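Local coordinates for protein O-methyltransferase, putative (Bacillus cereus, PDB 3DUW) that probably transfers the methyl group of S-adenosylmethionine to a hydroxyl of its substrate as an O-methyltransferase, and binds the product S-adenosylhomocysteine, at residues A[132-136]-A[155-159]; A[164-170]-A[213-218]; A[19-25]-A[74-78]. One frame throughout, in Å; residues are numbered along the deposited sequence.

Contact 1 (A[132-136]-A[155-159])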
loop_
_atom_site.group_PDB
_atom_site.type_symbol
_atom_site.label_atom_id
_atom_site.label_comp_id
_atom_site.label_asym_id
_atom_site.label_seq_id
_atom_site.Cartn_x
_atom_site.Cartn_y
_atom_site.Cartn_z
ATOM N N GLU A 132 7.703 16.789 -18.275
ATOM C CA GLU A 132 8.634 15.701 -18.040
ATOM C C GLU A 132 7.789 14.482 -17.695
ATOM O O GLU A 132 6.612 14.615 -17.349
ATOM C CB GLU A 132 9.561 16.038 -16.871
ATOM C CG GLU A 132 10.338 17.326 -17.058
ATOM C CD GLU A 132 11.123 17.343 -18.351
ATOM O OE1 GLU A 132 12.005 16.474 -18.522
ATOM O OE2 GLU A 132 10.855 18.218 -19.203
ATOM N N PRO A 133 8.363 13.276 -17.804
ATOM C CA PRO A 133 7.582 12.082 -17.473
ATOM C C PRO A 133 7.122 12.152 -16.021
ATOM O O PRO A 133 7.805 12.729 -15.176
ATOM C CB PRO A 133 8.576 10.948 -17.700
ATOM C CG PRO A 133 9.435 11.478 -18.810
ATOM C CD PRO A 133 9.669 12.909 -18.380
ATOM N N PHE A 134 5.959 11.577 -15.740
ATOM C CA PHE A 134 5.424 11.564 -14.385
ATOM C C PHE A 134 5.904 10.315 -13.655
ATOM O O PHE A 134 5.836 9.207 -14.197
ATOM C CB PHE A 134 3.898 11.607 -14.437
ATOM C CG PHE A 134 3.357 12.895 -14.984
ATOM C CD1 PHE A 134 3.375 14.053 -14.213
ATOM C CD2 PHE A 134 2.863 12.962 -16.283
ATOM C CE1 PHE A 134 2.911 15.263 -14.728
ATOM C CE2 PHE A 134 2.396 14.165 -16.810
ATOM C CZ PHE A 134 2.421 15.318 -16.030
ATOM N N ASP A 135 6.394 10.503 -12.431
ATOM C CA ASP A 135 6.910 9.402 -11.622
ATOM C C ASP A 135 5.838 8.720 -10.778
ATOM O O ASP A 135 6.042 7.604 -10.307
ATOM C CB ASP A 135 8.007 9.892 -10.665
ATOM C CG ASP A 135 8.903 10.946 -11.276
ATOM O OD1 ASP A 135 9.454 10.705 -12.368
ATOM O OD2 ASP A 135 9.062 12.018 -10.651
ATOM N N PHE A 136 4.709 9.393 -10.582
ATOM C CA PHE A 136 3.625 8.856 -9.762
ATOM C C PHE A 136 2.313 9.328 -10.382
ATOM O O PHE A 136 2.122 10.522 -10.606
ATOM C CB PHE A 136 3.783 9.384 -8.332
ATOM C CG PHE A 136 2.907 8.707 -7.319
ATOM C CD1 PHE A 136 1.545 8.986 -7.253
ATOM C CD2 PHE A 136 3.450 7.808 -6.410
ATOM C CE1 PHE A 136 0.738 8.378 -6.291
ATOM C CE2 PHE A 136 2.651 7.197 -5.446
ATOM C CZ PHE A 136 1.293 7.484 -5.388
ATOM N N LYS A 155 1.919 6.032 -21.374
ATOM C CA LYS A 155 2.501 6.921 -22.370
ATOM C C LYS A 155 3.294 8.067 -21.741
ATOM O O LYS A 155 4.340 8.466 -22.256
ATOM C CB LYS A 155 1.384 7.479 -23.256
ATOM C CG LYS A 155 1.848 8.175 -24.528
ATOM C CD LYS A 155 0.647 8.547 -25.394
ATOM C CE LYS A 155 1.071 9.056 -26.761
ATOM N NZ LYS A 155 -0.099 9.354 -27.634
ATOM N N LEU A 156 2.803 8.583 -20.619
ATOM C CA LEU A 156 3.450 9.699 -19.936
ATOM C C LEU A 156 4.327 9.281 -18.761
ATOM O O LEU A 156 4.737 10.119 -17.958
ATOM C CB LEU A 156 2.385 10.688 -19.456
ATOM C CG LEU A 156 1.460 11.212 -20.557
ATOM C CD1 LEU A 156 0.373 12.088 -19.953
ATOM C CD2 LEU A 156 2.274 11.988 -21.583
ATOM N N SER A 157 4.631 7.992 -18.675
ATOM C CA SER A 157 5.445 7.468 -17.584
ATOM C C SER A 157 6.921 7.311 -17.936
ATOM O O SER A 157 7.363 7.671 -19.028
ATOM C CB SER A 157 4.903 6.104 -17.154
ATOM O OG SER A 157 5.131 5.130 -18.162
ATOM N N ARG A 158 7.671 6.778 -16.976
ATOM C CA ARG A 158 9.092 6.492 -17.132
ATOM C C ARG A 158 9.300 5.174 -16.394
ATOM O O ARG A 158 8.470 4.786 -15.570
ATOM C CB ARG A 158 9.963 7.586 -16.494
ATOM C CG ARG A 158 9.888 7.670 -14.968
ATOM C CD ARG A 158 10.997 8.555 -14.402
ATOM N NE ARG A 158 10.925 8.707 -12.948
ATOM C CZ ARG A 158 11.069 7.717 -12.070
ATOM N NH1 ARG A 158 11.294 6.479 -12.487
ATOM N NH2 ARG A 158 10.997 7.968 -10.768
ATOM N N PRO A 159 10.387 4.451 -16.693
ATOM C CA PRO A 159 10.591 3.189 -15.980
ATOM C C PRO A 159 10.631 3.484 -14.485
ATOM O O PRO A 159 11.357 4.372 -14.043
ATOM C CB PRO A 159 11.934 2.706 -16.519
ATOM C CG PRO A 159 11.921 3.222 -17.930
ATOM C CD PRO A 159 11.398 4.630 -17.750
#
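Phe-134 and Leu-156 meet through backbone and side chain at once. The amide N of Phe-134 donates to Leu-156 O at 2.9 Å, a nearly straight bond (169° at the hydrogen). It uses the carbonyl of the first residue to leave helix 146-155. The same oxygen also receives a CA-H...O contact from Pro-133 CA at 3.5 Å.

Apolar contacts flank this bond. With CG of Phe-134 anti to its carbonyl carbon (chi1 -66°), the ring runs alongside Leu-156 and brings its edge, at CD2, to Leu-156 CB at 3.9 Å. Both residues suit a greasy seam that Leu-123 and Ile-126 of helix 119-128 continue. The compact ring of Pro-133 puts CB against Arg-158 CB at 3.8 Å. The two segments lead into strands 136-139 and 162-166, parallel neighbours in the Rossmann-like methyltransferase sheet. They meet near the N-terminal ends of both strands, at the entry to the first and on the return from helix 146-155, which links them in a beta-alpha-beta crossover.

Charge supplies the third link. The extended chain of Arg-158 reaches Asp-135 in a salt bridge, NE to OD1, modelled at 2.5 Å, a shortness to be treated with caution. The two flat groups lie 44° apart. The other oxygen, Asp-135 OD2, accepts from Arg-60 N, so both ends of this short acid are used. Thr-161, just before strand 162-166, bonds through OG1 to Phe-134 O and Arg-158 N and so joins the two segments.

Contact 2 (A[164-170]-A[213-218])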
loop_
_atom_site.group_PDB
_atom_site.type_symbol
_atom_site.label_atom_id
_atom_site.label_comp_id
_atom_site.label_asym_id
_atom_site.label_seq_id
_atom_site.Cartn_x
_atom_site.Cartn_y
_atom_site.Cartn_z
ATOM N N ILE A 164 -1.417 4.314 -9.193
ATOM C CA ILE A 164 -2.403 3.878 -8.215
ATOM C C ILE A 164 -3.769 4.128 -8.829
ATOM O O ILE A 164 -4.047 5.239 -9.290
ATOM C CB ILE A 164 -2.334 4.688 -6.904
ATOM C CG1 ILE A 164 -1.016 4.412 -6.175
ATOM C CG2 ILE A 164 -3.527 4.335 -6.015
ATOM C CD1 ILE A 164 -0.884 2.994 -5.653
ATOM N N GLY A 165 -4.601 3.089 -8.863
ATOM C CA GLY A 165 -5.950 3.221 -9.385
ATOM C C GLY A 165 -6.897 2.986 -8.223
ATOM O O GLY A 165 -6.923 1.894 -7.661
ATOM N N ASP A 166 -7.667 4.001 -7.852
ATOM C CA ASP A 166 -8.595 3.891 -6.732
ATOM C C ASP A 166 -9.958 3.353 -7.157
ATOM O O ASP A 166 -10.318 3.390 -8.341
ATOM C CB ASP A 166 -8.769 5.276 -6.092
ATOM C CG ASP A 166 -9.425 5.226 -4.716
ATOM O OD1 ASP A 166 -9.281 4.203 -4.012
ATOM O OD2 ASP A 166 -10.061 6.235 -4.325
ATOM N N ASN A 167 -10.697 2.838 -6.176
ATOM C CA ASN A 167 -12.054 2.346 -6.375
ATOM C C ASN A 167 -12.178 1.264 -7.441
ATOM O O ASN A 167 -13.024 1.352 -8.337
ATOM C CB ASN A 167 -12.960 3.533 -6.718
ATOM C CG ASN A 167 -12.742 4.712 -5.784
ATOM O OD1 ASN A 167 -12.325 5.791 -6.212
ATOM N ND2 ASN A 167 -13.010 4.507 -4.499
ATOM N N VAL A 168 -11.353 0.228 -7.327
ATOM C CA VAL A 168 -11.374 -0.844 -8.307
ATOM C C VAL A 168 -11.934 -2.178 -7.810
ATOM O O VAL A 168 -11.675 -3.219 -8.408
ATOM C CB VAL A 168 -9.966 -1.055 -8.908
ATOM C CG1 VAL A 168 -9.532 0.209 -9.646
ATOM C CG2 VAL A 168 -8.974 -1.400 -7.812
ATOM N N VAL A 169 -12.699 -2.141 -6.721
ATOM C CA VAL A 169 -13.334 -3.348 -6.175
ATOM C C VAL A 169 -14.840 -3.100 -6.115
ATOM O O VAL A 169 -15.641 -3.985 -6.425
ATOM C CB VAL A 169 -12.764 -3.702 -4.784
ATOM C CG1 VAL A 169 -13.626 -4.755 -4.101
ATOM C CG2 VAL A 169 -11.342 -4.228 -4.949
ATOM N N ARG A 170 -15.206 -1.885 -5.717
ATOM C CA ARG A 170 -16.592 -1.433 -5.680
ATOM C C ARG A 170 -17.601 -2.409 -5.073
ATOM O O ARG A 170 -18.490 -2.927 -5.757
ATOM C CB ARG A 170 -17.002 -1.047 -7.106
ATOM C CG ARG A 170 -15.882 -0.324 -7.864
ATOM C CD ARG A 170 -16.339 0.207 -9.215
ATOM N NE ARG A 170 -17.272 1.322 -9.080
ATOM C CZ ARG A 170 -16.920 2.588 -8.868
ATOM N NH1 ARG A 170 -15.641 2.936 -8.768
ATOM N NH2 ARG A 170 -17.854 3.516 -8.741
ATOM N N TYR A 213 -16.641 -0.892 1.436
ATOM C CA TYR A 213 -15.840 -1.972 0.879
ATOM C C TYR A 213 -15.442 -1.637 -0.555
ATOM O O TYR A 213 -16.292 -1.529 -1.436
ATOM C CB TYR A 213 -16.672 -3.259 0.975
ATOM C CG TYR A 213 -16.195 -4.457 0.187
ATOM C CD1 TYR A 213 -14.838 -4.748 0.041
ATOM C CD2 TYR A 213 -17.121 -5.330 -0.381
ATOM C CE1 TYR A 213 -14.420 -5.882 -0.657
ATOM C CE2 TYR A 213 -16.718 -6.456 -1.071
ATOM C CZ TYR A 213 -15.373 -6.728 -1.209
ATOM O OH TYR A 213 -14.998 -7.838 -1.917
ATOM N N ASP A 214 -14.142 -1.453 -0.775
ATOM C CA ASP A 214 -13.622 -1.103 -2.093
ATOM C C ASP A 214 -12.195 -1.639 -2.216
ATOM O O ASP A 214 -11.891 -2.716 -1.711
ATOM C CB ASP A 214 -13.647 0.424 -2.268
ATOM C CG ASP A 214 -13.864 0.857 -3.710
ATOM O OD1 ASP A 214 -13.552 0.075 -4.639
ATOM O OD2 ASP A 214 -14.335 1.999 -3.909
ATOM N N GLY A 215 -11.320 -0.895 -2.880
ATOM C CA GLY A 215 -9.957 -1.366 -3.037
ATOM C C GLY A 215 -9.184 -0.563 -4.063
ATOM O O GLY A 215 -9.741 0.293 -4.747
ATOM N N PHE A 216 -7.896 -0.857 -4.179
ATOM C CA PHE A 216 -7.047 -0.143 -5.117
ATOM C C PHE A 216 -6.019 -1.027 -5.796
ATOM O O PHE A 216 -5.638 -2.089 -5.288
ATOM C CB PHE A 216 -6.307 1.003 -4.412
ATOM C CG PHE A 216 -5.261 0.538 -3.430
ATOM C CD1 PHE A 216 -5.621 0.079 -2.164
ATOM C CD2 PHE A 216 -3.912 0.550 -3.778
ATOM C CE1 PHE A 216 -4.652 -0.363 -1.258
ATOM C CE2 PHE A 216 -2.937 0.112 -2.881
ATOM C CZ PHE A 216 -3.310 -0.345 -1.619
ATOM N N ILE A 217 -5.589 -0.571 -6.965
ATOM C CA ILE A 217 -4.559 -1.242 -7.732
ATOM C C ILE A 217 -3.277 -0.427 -7.570
ATOM O O ILE A 217 -3.308 0.807 -7.538
ATOM C CB ILE A 217 -4.925 -1.298 -9.239
ATOM C CG1 ILE A 217 -5.811 -2.516 -9.516
ATOM C CG2 ILE A 217 -3.657 -1.328 -10.096
ATOM C CD1 ILE A 217 -6.473 -2.500 -10.884
HETATM N N MSE A 218 -2.162 -1.125 -7.412
HETATM C CA MSE A 218 -0.860 -0.480 -7.328
HETATM C C MSE A 218 -0.038 -1.179 -8.395
HETATM O O MSE A 218 0.135 -2.400 -8.361
HETATM C CB MSE A 218 -0.208 -0.647 -5.951
HETATM C CG MSE A 218 1.153 0.043 -5.861
HETATM SE SE MSE A 218 1.870 0.173 -4.071
HETATM C CE MSE A 218 2.711 -1.563 -3.979
HETATM O O HOH W 1 -11.025 2.569 -2.649
#
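Gly-165 and Ile-217 form a hydrogen-bonded antiparallel pair, Gly-165 N to Ile-217 O and Ile-217 N to Gly-165 O, both 2.9 Å. They join strand 162-166 to strand 214-221, the reversed strand that characterises the class I methyltransferase sheet. Ile-164 CD1 packs on Met-218 CG (a selenomethionine) at 3.6 Å.

Residues 167-170 bend round the carboxylate of Asp-214. OD1 is gripped twice, by Val-169 N and, from above the carboxylate plane, by Arg-170 N at 2.8 Å, while OD2 takes ND2 of Asn-167 at 2.9 Å. An aspartate suits this place because its short side chain offers two acceptors to a turn with amides to satisfy. Val-168 N bonds to Gly-215 O at 3.0 Å. The backbone angles of Gly-215 (phi 167°, psi 174°) and the closeness of Val-169 CG2 leave no place for a side chain, which suits glycine. Asn-167 has phi 57°, a left-handed value asparagine tolerates well.

Farther out, Arg-170 bends back so that NH1 meets Asn-167 O, in the carbonyl plane. Val-169 CG1 packs on Tyr-213 CE1 at 3.7 Å; the tyrosine is held by Gln-206 through its OH, and its ring meets Trp-7 of the second subunit edge-to-face. Asp-166 and Asn-167, with nearby Asp-140, resemble the Asp-Asp-Asn trio that holds a divalent metal in relatives such as catechol O-methyltransferase, although no metal is bound in this structure. Water 1 donates to Asp-166 OD1 at 2.8 Å and, weakly, to Gly-215 O at 3.4 Å.

Contact 3 (A[19-25]-A[74-78])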
loop_
_atom_site.group_PDB
_atom_site.type_symbol
_atom_site.label_atom_id
_atom_site.label_comp_id
_atom_site.label_asym_id
_atom_site.label_seq_id
_atom_site.Cartn_x
_atom_site.Cartn_y
_atom_site.Cartn_z
ATOM N N ILE A 19 -2.862 9.864 12.746
ATOM C CA ILE A 19 -2.945 11.090 11.961
ATOM C C ILE A 19 -3.296 12.296 12.824
ATOM O O ILE A 19 -4.451 12.489 13.201
ATOM C CB ILE A 19 -3.989 10.936 10.828
ATOM C CG1 ILE A 19 -3.664 9.689 9.996
ATOM C CG2 ILE A 19 -3.997 12.180 9.941
ATOM C CD1 ILE A 19 -4.666 9.395 8.889
ATOM N N PRO A 20 -2.291 13.124 13.152
ATOM C CA PRO A 20 -2.526 14.312 13.979
ATOM C C PRO A 20 -3.610 15.207 13.387
ATOM O O PRO A 20 -3.763 15.296 12.165
ATOM C CB PRO A 20 -1.160 14.991 13.995
ATOM C CG PRO A 20 -0.213 13.829 13.916
ATOM C CD PRO A 20 -0.856 12.966 12.855
ATOM N N LYS A 21 -4.367 15.865 14.259
ATOM C CA LYS A 21 -5.432 16.759 13.825
ATOM C C LYS A 21 -4.862 17.783 12.849
ATOM O O LYS A 21 -3.757 18.293 13.042
ATOM C CB LYS A 21 -6.058 17.462 15.034
ATOM C CG LYS A 21 -6.834 16.529 15.957
ATOM C CD LYS A 21 -8.068 15.959 15.265
ATOM C CE LYS A 21 -8.784 14.941 16.140
ATOM N NZ LYS A 21 -9.225 15.516 17.441
ATOM N N ASP A 22 -5.619 18.069 11.793
ATOM C CA ASP A 22 -5.191 19.015 10.769
ATOM C C ASP A 22 -6.346 19.953 10.429
ATOM O O ASP A 22 -7.222 19.602 9.640
ATOM C CB ASP A 22 -4.763 18.253 9.513
ATOM C CG ASP A 22 -4.080 19.141 8.496
ATOM O OD1 ASP A 22 -4.524 20.291 8.310
ATOM O OD2 ASP A 22 -3.100 18.683 7.870
ATOM N N SER A 23 -6.344 21.145 11.018
ATOM C CA SER A 23 -7.414 22.105 10.774
ATOM C C SER A 23 -7.533 22.496 9.305
ATOM O O SER A 23 -8.627 22.796 8.825
ATOM C CB SER A 23 -7.209 23.359 11.627
ATOM O OG SER A 23 -6.026 24.045 11.263
ATOM N N THR A 24 -6.412 22.505 8.593
ATOM C CA THR A 24 -6.426 22.855 7.178
ATOM C C THR A 24 -7.255 21.853 6.380
ATOM O O THR A 24 -8.112 22.239 5.583
ATOM C CB THR A 24 -4.998 22.911 6.598
ATOM O OG1 THR A 24 -4.278 23.988 7.214
ATOM C CG2 THR A 24 -5.038 23.130 5.092
ATOM N N LEU A 25 -7.006 20.564 6.592
ATOM C CA LEU A 25 -7.756 19.542 5.877
ATOM C C LEU A 25 -9.207 19.485 6.329
ATOM O O LEU A 25 -10.088 19.136 5.546
ATOM C CB LEU A 25 -7.088 18.175 6.034
ATOM C CG LEU A 25 -5.838 18.017 5.163
ATOM C CD1 LEU A 25 -5.221 16.644 5.384
ATOM C CD2 LEU A 25 -6.211 18.201 3.694
ATOM N N ILE A 74 -3.822 17.480 -1.977
ATOM C CA ILE A 74 -3.042 18.035 -0.877
ATOM C C ILE A 74 -2.180 16.950 -0.222
ATOM O O ILE A 74 -1.006 17.175 0.077
ATOM C CB ILE A 74 -3.978 18.702 0.154
ATOM C CG1 ILE A 74 -4.560 19.980 -0.460
ATOM C CG2 ILE A 74 -3.224 19.008 1.439
ATOM C CD1 ILE A 74 -5.728 20.566 0.304
ATOM N N TRP A 75 -2.752 15.767 -0.010
ATOM C CA TRP A 75 -1.985 14.673 0.575
ATOM C C TRP A 75 -0.803 14.331 -0.329
ATOM O O TRP A 75 0.315 14.128 0.146
ATOM C CB TRP A 75 -2.849 13.422 0.751
ATOM C CG TRP A 75 -3.752 13.436 1.951
ATOM C CD1 TRP A 75 -5.106 13.612 1.956
ATOM C CD2 TRP A 75 -3.373 13.210 3.315
ATOM N NE1 TRP A 75 -5.594 13.500 3.238
ATOM C CE2 TRP A 75 -4.552 13.254 4.091
ATOM C CE3 TRP A 75 -2.150 12.969 3.958
ATOM C CZ2 TRP A 75 -4.546 13.067 5.479
ATOM C CZ3 TRP A 75 -2.144 12.782 5.340
ATOM C CH2 TRP A 75 -3.337 12.834 6.081
ATOM N N LEU A 76 -1.054 14.262 -1.633
ATOM C CA LEU A 76 -0.004 13.947 -2.596
ATOM C C LEU A 76 1.078 15.022 -2.622
ATOM O O LEU A 76 2.271 14.720 -2.563
ATOM C CB LEU A 76 -0.603 13.793 -3.998
ATOM C CG LEU A 76 -1.486 12.563 -4.235
ATOM C CD1 LEU A 76 -2.253 12.717 -5.533
ATOM C CD2 LEU A 76 -0.618 11.314 -4.276
ATOM N N ALA A 77 0.656 16.278 -2.700
ATOM C CA ALA A 77 1.600 17.388 -2.747
ATOM C C ALA A 77 2.467 17.452 -1.495
ATOM O O ALA A 77 3.645 17.802 -1.564
ATOM C CB ALA A 77 0.853 18.697 -2.932
ATOM N N ARG A 78 1.893 17.110 -0.350
ATOM C CA ARG A 78 2.649 17.148 0.891
ATOM C C ARG A 78 3.714 16.061 0.967
ATOM O O ARG A 78 4.549 16.068 1.872
ATOM C CB ARG A 78 1.698 17.061 2.082
ATOM C CG ARG A 78 0.934 18.347 2.319
ATOM C CD ARG A 78 -0.049 18.211 3.458
ATOM N NE ARG A 78 -0.590 19.508 3.844
ATOM C CZ ARG A 78 -1.501 19.681 4.795
ATOM N NH1 ARG A 78 -1.977 18.637 5.454
ATOM N NH2 ARG A 78 -1.931 20.901 5.089
HETATM O O HOH W 2 -2.071 21.557 7.851
#
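The capped beginning of helix 23-34 rests against the end of helix 71-77, with Asp-22 meeting Arg-78 and Leu-25 meeting Trp-75. Asp-22 is the N-cap residue: its OD1, met from above the carboxylate plane, accepts from Leu-25 N at 3.0 Å. Aspartate fits here because one oxygen caps its own helix while the other is left to face Arg-78. Chi1 of Asp-22 (-170°) turns CG away from the backbone N, and the carboxylate presents OD2 to NH1 of Arg-78 in a salt bridge of 2.7 Å. The donor arrives on the syn side, 23° out of the carboxylate plane, and the two planar groups are nearly coplanar, 16° apart.

Arg-78 reaches across with an extended chain, and Ile-74 CG2 lies against one face of its guanidinium, toward the rim. Water 2 donates to Asp-22 OD1 and receives a weak bond from Arg-78 NH2, closing a polar bridge beside the direct one.

In the Rossmann-like fold, helix 71-77 follows strand 61-65, and the loop between them belongs to the cofactor-binding side. Leu-25 of helix 23-34 and Ile-19, just past helix 4-18, cover the Ile-74 and Trp-75 side of helix 71-77. The branched end of Leu-25 splits between two partners: CD1 lies at 3.6 Å from Trp-75 CZ2, while CD2 slides past Ile-74 to reach its CG2 at 3.8 Å. The broad indole takes Leu-25 CD1 and, at its rim, Ile-19 CG2, 4.0 Å from Trp-75 CH2. Tyr-71 meets the indole edge-to-face, while Lys-48 of helix 44-57 touches both Ile-19 and Trp-75.

Phe-136, at the end of segment 132-136 in contact 1, touches both other contacts. Its ring meets contact 2 through CZ, 3.9 Å from Ile-164 CG1, and contact 3 through CE1, 3.8 Å from Leu-76 CD2. Contacts 2 and 3 do not touch, their nearest atoms being about 7 Å apart, while the centres of contacts 1 and 3 are 26 Å apart. Relative to the bound S-adenosylhomocysteine the contacts differ: the side chain of Asp-166 in contact 2 lies about 6 Å from it and that of Trp-75 in contact 3 about 7 Å, whereas Leu-156 in contact 1 is about 13 Å away. Contacts 2 and 3 thus lie near the pocket, both close to Val-42, which binds S-adenosylhomocysteine; contact 1 lies farther off.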